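Local coordinates for protein beta-phenylalanine aminotransferase (Variovorax paradoxus, PDB 4AO9) that catalyses the PLP-dependent transfer of the amino group of beta-phenylalanine to a keto acid acceptor, as a class-III aminotransferase, at residues A[188-193]-A[199-204]. Sequence-based numbering, arbitrary orientation.
Sequences ARPSPT and FLVLPY
Val201 has CG1 anti to its backbone N (chi1 -175°), which places CG1 at the Ala188 carbonyl and CG2 at the Pro190 ring. CG1 lies against the backbone carbonyl of Ala188, 3.5 Å from Ala188 O. CG2 turns to Pro190 and comes 4.1 Å from its CD. The ring of Pro190 and the branched end of Val201 meet at a slant. At its CG corner the same ring reaches Phe199, which meets it through its CB, with Pro190 CG a loose 4.4 Å from Phe199 CB. Pro190 thus bridges two residues of strand 198-202 whose CB atoms both point toward the loop, while Leu200 between them points away. The backbones stay well apart. Their nearest CA atoms, those of Pro190 and Phe199, are 7.6 Å from each other.

The loop of 188-193 follows strand 171-175 and leads into strand 198-202, outermost in the seven-stranded mixed sheet within this chain. The start of segment 188-193, at Ala188 and Pro190, touches the strand into which the loop later leads. Leu200 and Leu202 make backbone hydrogen bonds with strand 171-175. Phe186 packs edge-to-face with the Phe199 ring and also touches Val201, extending the apolar patch. At the far end of the segment, Pro192 and Thr193 pack on Leu315 and Ala316 of the second subunit.

None of the four touching residues is buried, so this is a surface contact. None of them belongs to the PLP pocket, and the Phe199 side chain is about 12 Å from PLP. The side-chain contacts are apolar, and the closest approach sets a methyl against a carbonyl oxygen. Between the two segments the contact is van der Waals only, small at 150 Å² and partly loose, without a directional bond.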
# COMPACT_ATOMS: atom_id res chain seq x y z
N ALA A 188 -11.39 -20.82 -8.59
CA ALA A 188 -10.90 -21.75 -9.60
C ALA A 188 -10.16 -21.02 -10.73
O ALA A 188 -9.32 -21.59 -11.42
CB ALA A 188 -12.05 -22.59 -10.17
N ARG A 189 -10.50 -19.74 -10.89
CA ARG A 189 -9.90 -18.86 -11.90
C ARG A 189 -9.48 -17.56 -11.21
O ARG A 189 -9.90 -17.32 -10.08
CB ARG A 189 -10.93 -18.56 -12.99
CG ARG A 189 -11.43 -19.79 -13.75
CD ARG A 189 -12.60 -19.43 -14.67
NE ARG A 189 -12.29 -18.29 -15.53
CZ ARG A 189 -12.00 -18.37 -16.83
NH1 ARG A 189 -11.98 -19.55 -17.45
NH2 ARG A 189 -11.73 -17.27 -17.51
N PRO A 190 -8.66 -16.72 -11.88
CA PRO A 190 -8.35 -15.43 -11.26
C PRO A 190 -9.62 -14.63 -11.01
O PRO A 190 -10.54 -14.64 -11.85
CB PRO A 190 -7.49 -14.74 -12.33
CG PRO A 190 -6.82 -15.88 -13.04
CD PRO A 190 -7.91 -16.92 -13.13
N SER A 191 -9.67 -13.97 -9.86
CA SER A 191 -10.83 -13.16 -9.50
C SER A 191 -10.95 -11.96 -10.44
O SER A 191 -9.99 -11.59 -11.12
CB SER A 191 -10.74 -12.73 -8.04
OG SER A 191 -10.65 -13.87 -7.21
N PRO A 192 -12.15 -11.35 -10.49
CA PRO A 192 -12.34 -10.24 -11.42
C PRO A 192 -11.37 -9.05 -11.25
O PRO A 192 -11.11 -8.34 -12.22
CB PRO A 192 -13.78 -9.78 -11.14
CG PRO A 192 -14.45 -10.97 -10.62
CD PRO A 192 -13.43 -11.74 -9.85
N THR A 193 -10.86 -8.85 -10.04
CA THR A 193 -9.95 -7.74 -9.77
C THR A 193 -8.47 -8.11 -9.90
O THR A 193 -7.61 -7.27 -9.67
CB THR A 193 -10.17 -7.13 -8.37
OG1 THR A 193 -10.26 -8.18 -7.40
CG2 THR A 193 -11.46 -6.32 -8.34
N PHE A 199 -1.35 -16.34 -15.20
CA PHE A 199 -1.53 -17.28 -14.09
C PHE A 199 -1.98 -18.65 -14.54
O PHE A 199 -2.95 -18.77 -15.30
CB PHE A 199 -2.55 -16.74 -13.09
CG PHE A 199 -2.08 -15.55 -12.31
CD1 PHE A 199 -1.04 -15.67 -11.38
CD2 PHE A 199 -2.69 -14.30 -12.47
CE1 PHE A 199 -0.61 -14.56 -10.64
CE2 PHE A 199 -2.26 -13.20 -11.74
CZ PHE A 199 -1.23 -13.33 -10.82
N LEU A 200 -1.31 -19.69 -14.03
CA LEU A 200 -1.77 -21.07 -14.14
C LEU A 200 -2.28 -21.49 -12.76
O LEU A 200 -1.50 -21.58 -11.81
CB LEU A 200 -0.62 -21.97 -14.60
CG LEU A 200 -0.87 -23.48 -14.58
CD1 LEU A 200 -2.04 -23.87 -15.48
CD2 LEU A 200 0.39 -24.21 -15.03
N VAL A 201 -3.59 -21.73 -12.66
CA VAL A 201 -4.24 -21.98 -11.38
C VAL A 201 -4.43 -23.48 -11.20
O VAL A 201 -5.14 -24.13 -11.99
CB VAL A 201 -5.61 -21.25 -11.27
CG1 VAL A 201 -6.20 -21.44 -9.87
CG2 VAL A 201 -5.46 -19.76 -11.58
N LEU A 202 -3.80 -24.02 -10.16
CA LEU A 202 -3.81 -25.46 -9.89
C LEU A 202 -4.52 -25.74 -8.58
O LEU A 202 -4.65 -24.86 -7.73
CB LEU A 202 -2.36 -25.97 -9.82
CG LEU A 202 -1.50 -25.81 -11.08
CD1 LEU A 202 -0.12 -26.43 -10.88
CD2 LEU A 202 -2.18 -26.42 -12.31
N PRO A 203 -4.99 -26.98 -8.38
CA PRO A 203 -5.71 -27.27 -7.14
C PRO A 203 -4.80 -27.29 -5.91
O PRO A 203 -3.75 -27.93 -5.92
CB PRO A 203 -6.31 -28.67 -7.38
CG PRO A 203 -6.07 -28.96 -8.83
CD PRO A 203 -4.95 -28.13 -9.30
N TYR A 204 -5.21 -26.60 -4.85
CA TYR A 204 -4.46 -26.66 -3.60
C TYR A 204 -4.44 -28.08 -3.04
O TYR A 204 -5.44 -28.80 -3.13
CB TYR A 204 -5.07 -25.71 -2.58
CG TYR A 204 -4.19 -25.35 -1.40
CD1 TYR A 204 -3.04 -24.56 -1.56
CD2 TYR A 204 -4.51 -25.78 -0.11
CE1 TYR A 204 -2.25 -24.21 -0.48
CE2 TYR A 204 -3.71 -25.44 0.99
CZ TYR A 204 -2.60 -24.64 0.80
OH TYR A 204 -1.81 -24.29 1.87